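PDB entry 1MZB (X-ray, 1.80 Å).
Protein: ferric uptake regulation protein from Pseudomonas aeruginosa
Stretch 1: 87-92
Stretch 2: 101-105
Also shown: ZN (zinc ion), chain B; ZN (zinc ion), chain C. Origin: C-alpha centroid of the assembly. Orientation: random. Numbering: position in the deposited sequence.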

# COMPACT_ATOMS: atom_id res chain seq x y z
N GLY A 87 -2.53 2.54 -1.60
CA GLY A 87 -1.46 2.41 -0.63
C GLY A 87 -0.16 2.75 -1.34
O GLY A 87 -0.06 2.58 -2.56
N HIS A 88 0.83 3.23 -0.60
CA HIS A 88 2.12 3.58 -1.20
C HIS A 88 2.84 2.34 -1.72
O HIS A 88 2.74 1.24 -1.14
CB HIS A 88 3.02 4.29 -0.19
CG HIS A 88 4.45 4.43 -0.63
ND1 HIS A 88 4.85 5.30 -1.63
CD2 HIS A 88 5.58 3.85 -0.15
CE1 HIS A 88 6.17 5.25 -1.74
NE2 HIS A 88 6.64 4.38 -0.85
N HIS A 89 3.58 2.54 -2.81
CA HIS A 89 4.34 1.47 -3.43
C HIS A 89 5.49 2.06 -4.23
O HIS A 89 5.36 3.09 -4.89
CB HIS A 89 3.43 0.63 -4.34
N ASP A 90 6.65 1.44 -4.12
CA ASP A 90 7.80 1.87 -4.90
C ASP A 90 7.86 0.76 -5.94
O ASP A 90 6.98 -0.08 -5.95
CB ASP A 90 9.01 1.89 -4.03
CG ASP A 90 8.84 2.89 -2.88
OD1 ASP A 90 8.49 4.05 -3.14
OD2 ASP A 90 9.06 2.51 -1.78
N HIS A 91 8.86 0.73 -6.80
CA HIS A 91 8.81 -0.28 -7.86
C HIS A 91 10.11 -0.93 -8.21
O HIS A 91 11.16 -0.29 -8.17
CB HIS A 91 8.29 0.38 -9.18
CG HIS A 91 6.95 1.04 -9.08
ND1 HIS A 91 6.78 2.28 -8.52
CD2 HIS A 91 5.74 0.55 -9.44
CE1 HIS A 91 5.49 2.51 -8.55
NE2 HIS A 91 4.83 1.51 -9.09
N MET A 92 10.04 -2.22 -8.56
CA MET A 92 11.19 -2.92 -9.10
C MET A 92 10.81 -3.05 -10.61
O MET A 92 9.64 -3.30 -10.96
CB MET A 92 11.31 -4.33 -8.51
CG MET A 92 12.04 -4.30 -7.19
SD MET A 92 12.01 -5.90 -6.45
CE MET A 92 12.66 -6.83 -7.67
N ILE A 101 7.21 -4.52 -10.82
CA ILE A 101 6.84 -5.19 -9.58
C ILE A 101 6.77 -4.15 -8.46
O ILE A 101 7.76 -3.51 -8.13
CB ILE A 101 7.91 -6.26 -9.21
CG1 ILE A 101 7.99 -7.30 -10.34
CG2 ILE A 101 7.60 -6.90 -7.85
CD1 ILE A 101 9.25 -8.15 -10.28
N GLU A 102 5.58 -3.96 -7.88
CA GLU A 102 5.46 -3.02 -6.77
C GLU A 102 5.95 -3.66 -5.46
O GLU A 102 5.85 -4.87 -5.25
CB GLU A 102 4.00 -2.59 -6.56
CG GLU A 102 3.45 -1.66 -7.63
CD GLU A 102 2.10 -1.06 -7.24
OE1 GLU A 102 1.37 -1.69 -6.44
OE2 GLU A 102 1.75 0.02 -7.76
N PHE A 103 6.49 -2.82 -4.58
CA PHE A 103 6.92 -3.29 -3.26
C PHE A 103 6.83 -2.12 -2.31
O PHE A 103 6.72 -0.97 -2.73
CB PHE A 103 8.34 -3.86 -3.28
CG PHE A 103 9.42 -2.83 -3.41
CD1 PHE A 103 9.83 -2.36 -4.68
CD2 PHE A 103 10.05 -2.32 -2.29
CE1 PHE A 103 10.85 -1.41 -4.80
CE2 PHE A 103 11.07 -1.36 -2.39
CZ PHE A 103 11.48 -0.91 -3.65
N MET A 104 6.84 -2.42 -1.03
CA MET A 104 6.78 -1.40 -0.00
C MET A 104 7.56 -1.99 1.16
O MET A 104 7.16 -3.00 1.75
CB MET A 104 5.34 -1.15 0.41
CG MET A 104 5.17 -0.75 1.87
SD MET A 104 5.43 0.98 2.13
CE MET A 104 3.80 1.61 1.71
N ASP A 105 8.70 -1.39 1.47
CA ASP A 105 9.52 -1.90 2.55
C ASP A 105 9.49 -0.91 3.71
O ASP A 105 10.04 0.18 3.59
CB ASP A 105 10.96 -2.07 2.09
CG ASP A 105 11.79 -2.77 3.13
OD1 ASP A 105 11.40 -3.88 3.50
OD2 ASP A 105 12.80 -2.21 3.58
ZN ZN B . 8.62 4.36 -0.75
ZN ZN C . 2.82 1.18 -9.24
O HOH W 1 9.85 0.94 0.23
O HOH W 2 10.91 4.38 -0.78

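Residues 90-92 and 101-103 pair as antiparallel strands. Asp-90 and Phe-103 exchange two hydrogen bonds (Asp-90 N to Phe-103 O, 2.8 Å; Phe-103 N to Asp-90 O, 3.1 Å), as do Met-92 and Ile-101 (Met-92 N to Ile-101 O and Ile-101 N to Met-92 O, both 2.7 Å). Between these pairs, His-91 and Glu-102 form the non-hydrogen-bonded pair, with CA atoms 4.5 Å apart and side chains on the same face. Both adopt m at chi1, and their ends converge on the zinc ion of chain C, with ZN 2.0 Å from His-91 NE2 and 2.2 Å from Glu-102 OE2. Glu-102 is extended at chi2 (t), which carries its carboxylate out to the metal.

Asp-90, Met-92, Ile-101 and Phe-103 share the other face. With chi1 at p, the Phe-103 ring lies across the neighbouring strand: Asp-90 CB sits over one ring face, 4.0 Å from the centroid, in a CH-pi contact, while Met-92 CG approaches Phe-103 CD1 at 3.9 Å. The m rotamer of Asp-90 directs its carboxylate to the zinc ion of chain B, whose ZN lies 2.4 Å from Asp-90 OD1 and 2.2 Å from Asp-90 OD2; His-88, t at chi1, places NE2 2.0 Å from the same ZN. The CA-to-CB bond of Met-104, with chi1 at 148°, between the wells, points sideways, but the end of the side chain comes nearer, with SD and CE at the edge of the His-88 ring and CE 3.4 Å from His-88 CB.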